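Local coordinates for pyoverdine biosynthesis protein PvcB (Pseudomonas aeruginosa, PDB 4YLM) that catalyses the oxygen- and 2-oxoglutarate-dependent oxidation of tyrosine isonitrile, a step in the biosynthesis of paerucumarin, at residues S15-E20 against H55-L60; Y6-P11 against A45-G50; F214-I219 against G225-S230; V109-D114 against T142-P147; S71-C76 against G88-L93. One frame throughout, in Å; residues are numbered along the deposited sequence. Where two conformers were deposited one is given.

Contact 1 (S15-E20 against H55-L60); sequences SPLRDE and HHLLLL
Two residues beyond L17, the side chain that packs on both L57 and L59, the carboxylate oxygen OD2 of D19 is gripped by two backbone amides, those of Q21 and N23, which probably help to hold the loop that follows strand 12-16. E20 adds a salt bridge from OE1 to R245. Between 15-20 and 55-60 themselves there is no hydrogen bond, and the contact is made by three leucines. L17 divides its isobutyl fork between the other two. Its CD2 methyl meets CD2 of L57 at 3.9 Å, and its CD1 lies 3.9 Å from CD2 of L59, with CB of L59 a little farther from it at 4.1 Å. L17 has CG anti to the backbone N (chi1 -173°), which directs the fork toward strand 57-60. Against L59 it runs at about a right angle, whereas its approach to L57 is more slanted. L57 and L59, two apart on one strand, present the same face, while L58 points away.

In the sheet, strand 29-33 lies between strands 12-16 and 57-60, so L17, next after 12-16, meets a strand that is not its neighbour in the sheet; L30 of strand 29-33 also touches L59. Y242 of strand 241-244 touches L17 and L57 alike, and the side chain of L57 is about 8 Å from that of H261, a probable iron ligand. Methyl contacts alone set no fixed direction, so the grip depends on shape and on exclusion of water, whereas the neighbouring polar groups find their partners outside this buried leucine cluster.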
# COMPACT_ATOMS: atom_id res chain seq x y z
N SER A 15 -8.03 12.67 9.91
CA SER A 15 -9.24 12.69 10.72
C SER A 15 -10.49 12.56 9.88
O SER A 15 -10.45 12.75 8.65
CB SER A 15 -9.26 13.94 11.62
OG SER A 15 -9.17 15.11 10.87
N PRO A 16 -11.61 12.22 10.52
CA PRO A 16 -12.87 12.09 9.79
C PRO A 16 -13.21 13.38 9.04
O PRO A 16 -12.92 14.46 9.55
CB PRO A 16 -13.91 11.86 10.90
CG PRO A 16 -13.13 11.37 12.08
CD PRO A 16 -11.76 11.99 11.97
N LEU A 17 -13.76 13.26 7.84
CA LEU A 17 -14.22 14.42 7.08
C LEU A 17 -15.52 14.93 7.71
O LEU A 17 -16.41 14.14 8.02
CB LEU A 17 -14.51 14.02 5.63
CG LEU A 17 -14.85 15.18 4.69
CD1 LEU A 17 -13.66 16.11 4.55
CD2 LEU A 17 -15.32 14.67 3.32
N ARG A 18 -15.61 16.25 7.88
CA ARG A 18 -16.79 16.90 8.43
C ARG A 18 -17.02 18.15 7.61
O ARG A 18 -16.06 18.80 7.20
CB ARG A 18 -16.53 17.30 9.88
CG ARG A 18 -16.18 16.12 10.78
CD ARG A 18 -15.67 16.57 12.13
NE ARG A 18 -16.63 17.44 12.81
N ASP A 19 -18.28 18.49 7.35
CA ASP A 19 -18.53 19.73 6.62
C ASP A 19 -18.43 20.93 7.55
O ASP A 19 -18.20 20.77 8.75
CB ASP A 19 -19.85 19.69 5.85
CG ASP A 19 -21.08 19.86 6.75
OD1 ASP A 19 -22.18 19.55 6.27
OD2 ASP A 19 -20.94 20.27 7.92
N GLU A 20 -18.61 22.13 7.01
CA GLU A 20 -18.32 23.35 7.77
C GLU A 20 -19.27 23.56 8.95
O GLU A 20 -18.99 24.36 9.84
CB GLU A 20 -18.31 24.57 6.86
CG GLU A 20 -19.66 24.86 6.20
CD GLU A 20 -19.55 25.90 5.09
OE1 GLU A 20 -20.59 26.30 4.52
OE2 GLU A 20 -18.41 26.32 4.79
N HIS A 55 -12.38 5.13 1.59
CA HIS A 55 -13.02 6.29 2.18
C HIS A 55 -13.82 7.09 1.14
O HIS A 55 -14.61 7.95 1.50
CB HIS A 55 -11.99 7.21 2.83
CG HIS A 55 -11.26 6.61 4.00
ND1 HIS A 55 -11.81 6.56 5.26
CD2 HIS A 55 -10.02 6.08 4.10
CE1 HIS A 55 -10.93 6.01 6.09
NE2 HIS A 55 -9.85 5.70 5.41
N HIS A 56 -13.55 6.83 -0.15
CA HIS A 56 -14.29 7.41 -1.29
C HIS A 56 -14.04 8.88 -1.61
O HIS A 56 -14.17 9.29 -2.76
CB HIS A 56 -15.81 7.12 -1.19
CG HIS A 56 -16.11 5.68 -0.93
ND1 HIS A 56 -15.63 4.67 -1.73
CD2 HIS A 56 -16.82 5.08 0.06
CE1 HIS A 56 -16.04 3.50 -1.25
NE2 HIS A 56 -16.76 3.72 -0.17
N LEU A 57 -13.69 9.67 -0.61
CA LEU A 57 -13.42 11.08 -0.82
C LEU A 57 -12.29 11.54 0.09
O LEU A 57 -12.41 11.48 1.31
CB LEU A 57 -14.69 11.93 -0.54
CG LEU A 57 -14.60 13.43 -0.87
CD1 LEU A 57 -14.29 13.66 -2.35
CD2 LEU A 57 -15.89 14.18 -0.48
N LEU A 58 -11.17 11.97 -0.50
CA LEU A 58 -10.07 12.47 0.30
C LEU A 58 -9.96 13.99 0.15
O LEU A 58 -10.07 14.51 -0.96
CB LEU A 58 -8.73 11.85 -0.13
CG LEU A 58 -8.68 10.33 -0.31
CD1 LEU A 58 -7.24 9.91 -0.65
CD2 LEU A 58 -9.15 9.62 0.96
N LEU A 59 -9.74 14.67 1.26
CA LEU A 59 -9.47 16.10 1.23
C LEU A 59 -8.08 16.29 1.79
O LEU A 59 -7.85 16.03 2.96
CB LEU A 59 -10.50 16.86 2.07
CG LEU A 59 -10.17 18.32 2.42
CD1 LEU A 59 -9.92 19.14 1.15
CD2 LEU A 59 -11.29 18.97 3.29
N LEU A 60 -7.13 16.66 0.94
CA LEU A 60 -5.80 17.03 1.41
C LEU A 60 -5.77 18.55 1.54
O LEU A 60 -5.89 19.27 0.54
CB LEU A 60 -4.71 16.58 0.44
CG LEU A 60 -4.46 15.07 0.37
CD1 LEU A 60 -5.57 14.37 -0.37
CD2 LEU A 60 -3.11 14.81 -0.33

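Contact 2 (Y6-P11 against A45-G50); sequences YLSDQP and AQWLKG
An ST turn at S8 shapes the loop before strand 12-16 where it meets helix 45-55, and Q10 makes a CH-pi contact with W47 there. In the CH-pi contact, CG of Q10 sits 3.3 Å above the plane of the W47 six-membered ring, over its centre and only 13° off the ring normal. The nearest ring atom is CE2, at 3.4 Å from CG of Q10, and CB of Q10 follows over the outer part of the ring, near CH2 and CZ2. The glutamine chain is bent at chi2 (-71°), and its amide plane stands 36° from the ring plane.

By van der Waals contact, OG of S8 comes to 3.4 Å from CZ2 of W47, meeting the ring obliquely. The same oxygen makes the turn by accepting the backbone N-H of Q10 at 3.0 Å from Q10 N, a fairly straight bond (161°), and this ties the two residues that touch the indole to one another.

Polar bonds between subunits hold the far ends. OE1 of Q10 bonds to S54 OG of the third subunit. NE1 of W47 bonds to OD2 of D9 of the second subunit, and the same pairing recurs between D9 and W47 of the third subunit; D9 is modelled in two conformers, and the bond holds for the one given. L14 and V12 of strand 12-16 lie beside the pair, touching S8 and W47 respectively. The ring atom CZ2 of W47 is shared, with S8 OG and Q10 CG both close to it.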
# COMPACT_ATOMS: atom_id res chain seq x y z
N TYR A 6 -7.95 7.78 13.65
CA TYR A 6 -6.93 7.39 12.68
C TYR A 6 -5.54 7.76 13.15
O TYR A 6 -5.30 8.89 13.53
CB TYR A 6 -7.20 8.05 11.34
CG TYR A 6 -8.51 7.66 10.74
CD1 TYR A 6 -8.73 6.35 10.34
CD2 TYR A 6 -9.52 8.59 10.58
CE1 TYR A 6 -9.92 5.98 9.79
CE2 TYR A 6 -10.73 8.22 10.04
CZ TYR A 6 -10.92 6.90 9.64
OH TYR A 6 -12.11 6.50 9.09
N LEU A 7 -4.65 6.77 13.13
CA LEU A 7 -3.22 7.00 13.27
C LEU A 7 -2.49 6.28 12.13
O LEU A 7 -2.63 5.06 11.92
CB LEU A 7 -2.70 6.59 14.65
CG LEU A 7 -2.52 7.80 15.57
CD1 LEU A 7 -1.82 7.42 16.87
CD2 LEU A 7 -1.74 8.89 14.85
N SER A 8 -1.74 7.08 11.37
CA SER A 8 -1.14 6.61 10.13
C SER A 8 0.32 6.27 10.37
O SER A 8 0.91 6.71 11.36
CB SER A 8 -1.21 7.73 9.09
OG SER A 8 -0.86 7.23 7.81
N ASP A 9 0.89 5.47 9.48
CA ASP A 9 2.33 5.30 9.47
C ASP A 9 2.96 6.30 8.49
O ASP A 9 4.18 6.33 8.33
CB ASP A 9 2.72 3.86 9.11
CG ASP A 9 1.83 3.27 8.03
OD1 ASP A 9 1.14 4.03 7.33
OD2 ASP A 9 1.82 2.03 7.88
N GLN A 10 2.12 7.10 7.85
CA GLN A 10 2.59 8.15 6.93
C GLN A 10 2.75 9.47 7.69
O GLN A 10 2.11 9.67 8.72
CB GLN A 10 1.59 8.31 5.77
CG GLN A 10 1.47 7.07 4.85
CD GLN A 10 2.71 6.87 3.99
OE1 GLN A 10 3.44 7.81 3.69
NE2 GLN A 10 2.94 5.62 3.58
N PRO A 11 3.61 10.38 7.19
CA PRO A 11 3.81 11.65 7.91
C PRO A 11 2.68 12.65 7.64
O PRO A 11 2.85 13.68 6.95
CB PRO A 11 5.16 12.15 7.38
CG PRO A 11 5.18 11.63 5.93
CD PRO A 11 4.45 10.27 5.99
N ALA A 45 1.39 8.04 -3.98
CA ALA A 45 0.14 7.94 -4.72
C ALA A 45 -0.56 6.59 -4.55
O ALA A 45 -1.80 6.54 -4.53
CB ALA A 45 0.38 8.23 -6.22
N GLN A 46 0.21 5.51 -4.43
CA GLN A 46 -0.41 4.18 -4.28
C GLN A 46 -1.20 4.11 -2.97
O GLN A 46 -2.27 3.51 -2.90
CB GLN A 46 0.65 3.07 -4.31
CG GLN A 46 0.08 1.64 -4.38
CD GLN A 46 -0.83 1.43 -5.59
OE1 GLN A 46 -0.52 1.86 -6.71
NE2 GLN A 46 -1.98 0.79 -5.37
N TRP A 47 -0.64 4.71 -1.92
CA TRP A 47 -1.31 4.75 -0.63
C TRP A 47 -2.59 5.62 -0.71
O TRP A 47 -3.64 5.23 -0.20
CB TRP A 47 -0.34 5.30 0.41
CG TRP A 47 -0.91 5.48 1.77
CD1 TRP A 47 -1.25 4.50 2.66
CD2 TRP A 47 -1.17 6.73 2.42
NE1 TRP A 47 -1.70 5.07 3.83
CE2 TRP A 47 -1.67 6.43 3.70
CE3 TRP A 47 -1.02 8.07 2.04
CZ2 TRP A 47 -2.03 7.43 4.61
CZ3 TRP A 47 -1.38 9.06 2.95
CH2 TRP A 47 -1.88 8.73 4.22
N LEU A 48 -2.49 6.78 -1.34
CA LEU A 48 -3.64 7.67 -1.49
C LEU A 48 -4.75 6.96 -2.25
O LEU A 48 -5.92 7.10 -1.91
CB LEU A 48 -3.25 8.95 -2.23
CG LEU A 48 -2.39 9.93 -1.43
CD1 LEU A 48 -1.95 11.10 -2.33
CD2 LEU A 48 -3.19 10.41 -0.22
N LYS A 49 -4.39 6.21 -3.28
CA LYS A 49 -5.37 5.49 -4.09
C LYS A 49 -6.13 4.45 -3.26
O LYS A 49 -7.35 4.28 -3.40
CB LYS A 49 -4.64 4.80 -5.25
CG LYS A 49 -5.36 4.83 -6.57
CD LYS A 49 -4.55 4.14 -7.68
CE LYS A 49 -3.25 4.88 -7.99
NZ LYS A 49 -2.58 4.27 -9.18
N GLY A 50 -5.40 3.74 -2.39
CA GLY A 50 -6.02 2.82 -1.44
C GLY A 50 -7.03 3.52 -0.54
O GLY A 50 -8.16 3.04 -0.38

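Contact 3 (F214-I219 against G225-S230); sequences FHYDGI and GELLAS
Y216 lies on 215-217, an outer strand of a three-stranded antiparallel sheet beside 165-169, and reaches towards helix 224-235, which packs against it through L227 and L228. At its root, CB is 3.8 Å from CD2 of L227, and the same methyl is 4.0 Å from CG of Y216. Farther along, CE1 of Y216 is 3.7 Å from CD2 of L228, and CZ is 4.0 Å from that methyl. Both methyls approach the ring obliquely. At the tip, OH lies 4.1 Å from CD2 of L228 but is hydrogen-bonded outside the two segments to the carbonyl O of C198.

I219, in the loop just past G218, completes the apolar patch. With CG1 in the crowded position (chi1 60°) and the chain extended beyond it, its CD1 lies 4.0 Å from CD2 of L227. Y216 and I219 therefore share that one L227 methyl.

Helix 155-163 backs the contact, with L160 against I219 and W161 against L227. The strand and the loop after it thus meet the helix through carbon contacts, while the tyrosine hydroxyl is satisfied by the backbone carbonyl of C198, which probably limits how far the ring can swing.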
# COMPACT_ATOMS: atom_id res chain seq x y z
N PHE A 214 -34.79 11.93 -19.23
CA PHE A 214 -34.77 11.18 -17.98
C PHE A 214 -35.98 10.27 -17.81
O PHE A 214 -37.01 10.69 -17.28
CB PHE A 214 -34.69 12.14 -16.79
CG PHE A 214 -33.49 13.03 -16.81
CD1 PHE A 214 -33.57 14.32 -17.32
CD2 PHE A 214 -32.27 12.57 -16.33
CE1 PHE A 214 -32.45 15.14 -17.35
CE2 PHE A 214 -31.15 13.38 -16.36
CZ PHE A 214 -31.24 14.67 -16.86
N HIS A 215 -35.85 9.03 -18.27
CA HIS A 215 -36.92 8.05 -18.15
C HIS A 215 -36.51 6.96 -17.16
O HIS A 215 -35.34 6.60 -17.09
CB HIS A 215 -37.23 7.44 -19.52
CG HIS A 215 -37.48 8.47 -20.59
ND1 HIS A 215 -37.00 8.35 -21.87
CD2 HIS A 215 -38.17 9.64 -20.55
CE1 HIS A 215 -37.37 9.40 -22.58
NE2 HIS A 215 -38.08 10.20 -21.80
N TYR A 216 -37.47 6.44 -16.40
CA TYR A 216 -37.16 5.41 -15.41
C TYR A 216 -38.02 4.15 -15.59
O TYR A 216 -39.22 4.15 -15.31
CB TYR A 216 -37.25 5.98 -13.99
CG TYR A 216 -36.30 7.15 -13.77
CD1 TYR A 216 -36.77 8.46 -13.80
CD2 TYR A 216 -34.94 6.94 -13.57
CE1 TYR A 216 -35.90 9.53 -13.61
CE2 TYR A 216 -34.07 8.01 -13.39
CZ TYR A 216 -34.55 9.30 -13.41
OH TYR A 216 -33.69 10.37 -13.23
N ASP A 217 -37.39 3.09 -16.08
CA ASP A 217 -38.07 1.85 -16.44
C ASP A 217 -38.14 0.85 -15.30
O ASP A 217 -37.48 1.01 -14.27
CB ASP A 217 -37.35 1.17 -17.61
CG ASP A 217 -37.23 2.06 -18.82
OD1 ASP A 217 -38.04 2.99 -18.96
OD2 ASP A 217 -36.31 1.82 -19.63
N GLY A 218 -38.91 -0.21 -15.52
CA GLY A 218 -38.96 -1.34 -14.60
C GLY A 218 -39.96 -1.12 -13.48
O GLY A 218 -40.26 -2.03 -12.72
N ILE A 219 -40.45 0.10 -13.38
CA ILE A 219 -41.49 0.41 -12.41
C ILE A 219 -42.69 1.01 -13.14
O ILE A 219 -42.60 1.32 -14.33
CB ILE A 219 -40.99 1.41 -11.35
CG1 ILE A 219 -40.57 2.72 -12.01
CG2 ILE A 219 -39.84 0.81 -10.56
CD1 ILE A 219 -40.34 3.85 -11.04
N GLY A 225 -42.56 9.26 -9.23
CA GLY A 225 -42.49 10.27 -8.19
C GLY A 225 -41.87 9.74 -6.91
O GLY A 225 -41.11 10.45 -6.24
N GLU A 226 -42.18 8.50 -6.56
CA GLU A 226 -41.70 7.93 -5.31
C GLU A 226 -40.25 7.45 -5.42
O GLU A 226 -39.50 7.47 -4.44
CB GLU A 226 -42.60 6.78 -4.85
CG GLU A 226 -42.19 6.21 -3.49
CD GLU A 226 -41.95 7.29 -2.45
OE1 GLU A 226 -42.68 8.31 -2.44
OE2 GLU A 226 -41.01 7.13 -1.63
N LEU A 227 -39.86 6.99 -6.61
CA LEU A 227 -38.48 6.61 -6.85
C LEU A 227 -37.60 7.82 -6.59
O LEU A 227 -36.66 7.76 -5.80
CB LEU A 227 -38.31 6.12 -8.29
CG LEU A 227 -36.88 5.78 -8.72
CD1 LEU A 227 -36.34 4.60 -7.92
CD2 LEU A 227 -36.81 5.49 -10.22
N LEU A 228 -37.94 8.93 -7.25
CA LEU A 228 -37.14 10.15 -7.15
C LEU A 228 -37.09 10.70 -5.74
O LEU A 228 -36.03 11.14 -5.28
CB LEU A 228 -37.65 11.23 -8.11
CG LEU A 228 -37.60 10.91 -9.60
CD1 LEU A 228 -37.93 12.17 -10.41
CD2 LEU A 228 -36.24 10.35 -9.99
N ALA A 229 -38.22 10.68 -5.05
CA ALA A 229 -38.30 11.23 -3.70
C ALA A 229 -37.42 10.44 -2.73
O ALA A 229 -36.76 11.01 -1.88
CB ALA A 229 -39.74 11.26 -3.21
N SER A 230 -37.47 9.12 -2.86
CA SER A 230 -36.79 8.23 -1.94
C SER A 230 -35.29 8.24 -2.21
O SER A 230 -34.49 8.26 -1.29
CB SER A 230 -37.34 6.81 -2.06
OG SER A 230 -37.13 6.29 -3.35

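Contact 4 (V109-D114 against T142-P147); sequences VPLHWD and TFSSTP
L111 points its forked end at the face of strand 141-145 that carries T142 and S144; both methyls meet S144, and CD2 also reaches T142. CD1 lies 3.7 Å from OG of S144, with CB of S144 just behind. CD2 is 4.1 Å from both S144 OG and T142 OG1; against T142 the leucine runs at about a right angle. L111 has CG opposite the carbonyl carbon (chi1 -67°), and although its CB starts out obliquely, the fork comes in to the strand. These are mostly methyl-to-hydroxyl contacts, with no hydrogen bond across the segments: S144 OG is engaged instead by the carbonyl O of L235 and by ND1 of H241.

The chain turns a corner at L111, and H112 follows. ND1 of H112 donates to the carbonyl O of P110 (3.0 Å, 161°), which lies at the ring edge and near its plane and probably restrains the rotation of the imidazole. H112 and D114, in the HxD pattern of this oxygenase family, are probable iron ligands together with H261.

Strand 141-145 is the central one of a three-stranded antiparallel sheet, flanked by 241-244 and by 259-263, which bears H261; L235 at the end of helix 224-235 touches L111, and helix 146-152 begins immediately after S145.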
# COMPACT_ATOMS: atom_id res chain seq x y z
N VAL A 109 -26.35 21.83 -9.97
CA VAL A 109 -26.06 20.61 -10.71
C VAL A 109 -26.54 19.42 -9.92
O VAL A 109 -26.04 19.16 -8.82
CB VAL A 109 -24.54 20.44 -10.99
CG1 VAL A 109 -24.30 19.24 -11.91
CG2 VAL A 109 -23.94 21.71 -11.57
N PRO A 110 -27.52 18.68 -10.47
CA PRO A 110 -28.04 17.49 -9.79
C PRO A 110 -26.98 16.39 -9.72
O PRO A 110 -25.97 16.45 -10.42
CB PRO A 110 -29.21 17.05 -10.67
CG PRO A 110 -29.57 18.28 -11.51
CD PRO A 110 -28.26 19.00 -11.71
N LEU A 111 -27.22 15.39 -8.87
CA LEU A 111 -26.28 14.29 -8.68
C LEU A 111 -26.12 13.46 -9.96
O LEU A 111 -27.09 13.16 -10.64
CB LEU A 111 -26.74 13.40 -7.52
CG LEU A 111 -26.68 14.08 -6.15
CD1 LEU A 111 -27.27 13.16 -5.07
CD2 LEU A 111 -25.24 14.46 -5.80
N HIS A 112 -24.88 13.11 -10.29
CA HIS A 112 -24.61 12.26 -11.44
C HIS A 112 -23.21 11.66 -11.30
O HIS A 112 -22.56 11.84 -10.27
CB HIS A 112 -24.75 13.04 -12.76
CG HIS A 112 -23.77 14.15 -12.91
ND1 HIS A 112 -23.82 15.30 -12.16
CD2 HIS A 112 -22.70 14.29 -13.73
CE1 HIS A 112 -22.82 16.10 -12.49
NE2 HIS A 112 -22.12 15.51 -13.45
N TRP A 113 -22.75 10.93 -12.31
CA TRP A 113 -21.37 10.46 -12.31
C TRP A 113 -20.65 10.86 -13.60
O TRP A 113 -21.30 11.11 -14.61
CB TRP A 113 -21.29 8.94 -12.07
CG TRP A 113 -21.76 8.01 -13.17
CD1 TRP A 113 -20.97 7.30 -14.03
CD2 TRP A 113 -23.12 7.63 -13.48
NE1 TRP A 113 -21.74 6.52 -14.86
CE2 TRP A 113 -23.06 6.71 -14.55
CE3 TRP A 113 -24.37 8.00 -12.97
CZ2 TRP A 113 -24.21 6.14 -15.11
CZ3 TRP A 113 -25.51 7.43 -13.52
CH2 TRP A 113 -25.42 6.51 -14.58
N ASP A 114 -19.33 10.93 -13.55
CA ASP A 114 -18.54 11.29 -14.72
C ASP A 114 -18.37 10.09 -15.64
O ASP A 114 -18.22 8.95 -15.17
CB ASP A 114 -17.15 11.82 -14.33
CG ASP A 114 -17.20 13.27 -13.89
OD1 ASP A 114 -18.30 13.87 -13.94
OD2 ASP A 114 -16.13 13.81 -13.51
N THR A 142 -20.79 19.11 -4.35
CA THR A 142 -21.38 18.11 -3.47
C THR A 142 -21.06 16.69 -3.88
O THR A 142 -20.91 16.40 -5.07
CB THR A 142 -22.91 18.24 -3.40
OG1 THR A 142 -23.45 18.00 -4.71
CG2 THR A 142 -23.30 19.63 -2.91
N PHE A 143 -21.02 15.81 -2.89
CA PHE A 143 -20.70 14.40 -3.07
C PHE A 143 -21.63 13.55 -2.22
O PHE A 143 -21.87 13.88 -1.05
CB PHE A 143 -19.25 14.14 -2.63
CG PHE A 143 -18.21 14.90 -3.44
CD1 PHE A 143 -17.73 14.37 -4.63
CD2 PHE A 143 -17.70 16.11 -2.99
CE1 PHE A 143 -16.78 15.06 -5.37
CE2 PHE A 143 -16.75 16.79 -3.71
CZ PHE A 143 -16.28 16.26 -4.91
N SER A 144 -22.14 12.46 -2.78
CA SER A 144 -22.96 11.52 -2.03
C SER A 144 -22.40 10.12 -2.13
O SER A 144 -22.09 9.64 -3.22
CB SER A 144 -24.41 11.50 -2.57
OG SER A 144 -25.10 12.65 -2.15
N SER A 145 -22.29 9.45 -0.99
CA SER A 145 -21.86 8.05 -0.97
C SER A 145 -23.04 7.14 -1.25
O SER A 145 -24.00 7.12 -0.49
CB SER A 145 -21.28 7.71 0.41
OG SER A 145 -21.31 6.31 0.62
N THR A 146 -23.00 6.41 -2.35
CA THR A 146 -24.16 5.61 -2.69
C THR A 146 -24.35 4.41 -1.75
O THR A 146 -25.48 4.01 -1.49
CB THR A 146 -24.24 5.21 -4.19
OG1 THR A 146 -23.14 4.37 -4.55
CG2 THR A 146 -24.22 6.47 -5.08
N PRO A 147 -23.24 3.84 -1.23
CA PRO A 147 -23.44 2.79 -0.22
C PRO A 147 -24.11 3.32 1.05
O PRO A 147 -24.93 2.60 1.63
CB PRO A 147 -22.02 2.29 0.07
CG PRO A 147 -21.25 2.58 -1.24
CD PRO A 147 -21.84 3.93 -1.69

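Contact 5 (S71-C76 against G88-L93); sequences SLTRYC and GAVLEL
T73 and L72 bring helix 69-79 against A89 and V90; the helix packs on the chain that leads into strand 91-95, beside strand 272-286 of the large mixed sheet. The tight part belongs to T73. Its CG2 lies 3.6 Å from CB of A89, and its OG1 comes to 3.3 Å from CG2 of V90, a close approach of a hydroxyl to a methyl. In T73, OG1 is beside the backbone N (chi1 -63°) and CG2 is anti to that N; in this rotamer the hydroxyl also reaches the carbonyl O of A69, one helical turn earlier, and its polar need is met there, not by the loop. A89 therefore fits against both branches, with its CB 3.8 Å from T73 OG1.

The looser part is L72, which touches CG2 of V90 with CD2 at 4.1 Å and otherwise leans on F66 and on R275 of strand 272-286. V90 also packs on R275 and V277 of that strand, while V82 and L84 stand beside A89.

On the other side of the helix, polar groups face a different chain. R74 NE makes a salt bridge with OE2 of E191 of the third subunit, and S71 OG bonds to OE1 of that glutamate. The guanidinium group of R74 lies over its own helix backbone, with CA of S71 3.6 Å above its plane, displaced toward the rim.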
# COMPACT_ATOMS: atom_id res chain seq x y z
N SER A 71 2.51 21.15 -13.89
CA SER A 71 3.00 20.42 -12.71
C SER A 71 1.94 19.43 -12.24
O SER A 71 2.24 18.26 -11.99
CB SER A 71 3.35 21.41 -11.59
OG SER A 71 3.85 20.72 -10.46
N LEU A 72 0.69 19.88 -12.14
CA LEU A 72 -0.41 18.98 -11.79
C LEU A 72 -0.46 17.80 -12.75
O LEU A 72 -0.63 16.67 -12.34
CB LEU A 72 -1.75 19.71 -11.76
CG LEU A 72 -3.03 18.90 -11.53
CD1 LEU A 72 -3.00 18.14 -10.20
CD2 LEU A 72 -4.25 19.82 -11.59
N THR A 73 -0.33 18.08 -14.04
CA THR A 73 -0.41 17.02 -15.04
C THR A 73 0.69 15.97 -14.86
O THR A 73 0.41 14.77 -14.88
CB THR A 73 -0.34 17.63 -16.46
OG1 THR A 73 -1.47 18.49 -16.67
CG2 THR A 73 -0.36 16.56 -17.52
N ARG A 74 1.93 16.40 -14.69
CA ARG A 74 3.03 15.45 -14.48
C ARG A 74 2.78 14.61 -13.23
O ARG A 74 3.00 13.39 -13.23
CB ARG A 74 4.38 16.18 -14.40
CG ARG A 74 4.83 16.83 -15.72
CD ARG A 74 6.26 17.36 -15.63
NE ARG A 74 6.40 18.42 -14.63
CZ ARG A 74 6.25 19.71 -14.88
NH1 ARG A 74 5.96 20.12 -16.11
NH2 ARG A 74 6.39 20.60 -13.90
N TYR A 75 2.32 15.26 -12.16
CA TYR A 75 1.99 14.53 -10.94
C TYR A 75 0.95 13.45 -11.22
O TYR A 75 1.09 12.32 -10.76
CB TYR A 75 1.47 15.45 -9.84
CG TYR A 75 0.90 14.68 -8.67
CD1 TYR A 75 1.73 14.22 -7.65
CD2 TYR A 75 -0.46 14.39 -8.60
CE1 TYR A 75 1.21 13.51 -6.58
CE2 TYR A 75 -0.98 13.68 -7.54
CZ TYR A 75 -0.14 13.24 -6.53
OH TYR A 75 -0.65 12.52 -5.47
N CYS A 76 -0.09 13.81 -11.97
CA CYS A 76 -1.17 12.86 -12.23
C CYS A 76 -0.73 11.69 -13.10
O CYS A 76 -1.25 10.58 -12.94
CB CYS A 76 -2.41 13.54 -12.82
SG CYS A 76 -3.29 14.56 -11.63
N GLY A 88 -6.33 17.76 -23.35
CA GLY A 88 -5.22 17.28 -22.55
C GLY A 88 -5.67 16.67 -21.23
O GLY A 88 -6.73 16.06 -21.17
N ALA A 89 -4.89 16.87 -20.18
CA ALA A 89 -5.16 16.25 -18.88
C ALA A 89 -6.09 17.08 -17.99
O ALA A 89 -6.94 16.53 -17.30
CB ALA A 89 -3.84 15.96 -18.15
N VAL A 90 -5.92 18.40 -18.02
CA VAL A 90 -6.55 19.28 -17.04
C VAL A 90 -7.73 20.10 -17.57
O VAL A 90 -7.59 20.90 -18.51
CB VAL A 90 -5.51 20.27 -16.46
CG1 VAL A 90 -6.18 21.31 -15.57
CG2 VAL A 90 -4.43 19.52 -15.69
N LEU A 91 -8.90 19.90 -16.97
CA LEU A 91 -10.05 20.77 -17.24
C LEU A 91 -9.98 21.99 -16.32
O LEU A 91 -9.90 21.84 -15.10
CB LEU A 91 -11.37 20.01 -17.01
CG LEU A 91 -12.65 20.84 -17.16
CD1 LEU A 91 -12.85 21.26 -18.61
CD2 LEU A 91 -13.87 20.08 -16.65
N GLU A 92 -9.97 23.19 -16.91
CA GLU A 92 -9.95 24.43 -16.12
C GLU A 92 -11.36 24.81 -15.73
O GLU A 92 -12.25 24.86 -16.57
CB GLU A 92 -9.32 25.58 -16.94
CG GLU A 92 -7.88 25.34 -17.35
CD GLU A 92 -6.89 25.53 -16.19
OE1 GLU A 92 -7.17 26.32 -15.26
OE2 GLU A 92 -5.83 24.89 -16.22
N LEU A 93 -11.58 25.09 -14.45
CA LEU A 93 -12.92 25.45 -13.98
C LEU A 93 -12.82 26.76 -13.24
O LEU A 93 -12.53 26.79 -12.04
CB LEU A 93 -13.51 24.37 -13.07
CG LEU A 93 -13.79 23.01 -13.71
CD1 LEU A 93 -13.92 21.92 -12.64
CD2 LEU A 93 -15.05 23.04 -14.58

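How the contacts relate
Contact 4 carries two of the three probable iron ligands, and its L111 side chain is about 6 Å from that of the third, H261. Contact 1 adjoins it directly, L57 CD2 meeting F143 CD2 at 3.6 Å, whereas contact 3 does not touch contact 4, their nearest atoms being about 7 Å apart; its Y216 side chain is about 9 Å from that of H112. Contacts 1 and 2 interlock along the chain and touch where H55 CE1 meets Y6 OH at 3.3 Å. Contact 2 reaches contact 5 through L48 CD1 and Y75 OH, 3.7 Å apart; both lie away from the metal site and touch the third subunit. Contacts 2 and 3, with centres 40 Å apart, flank the chain's centre on opposite sides.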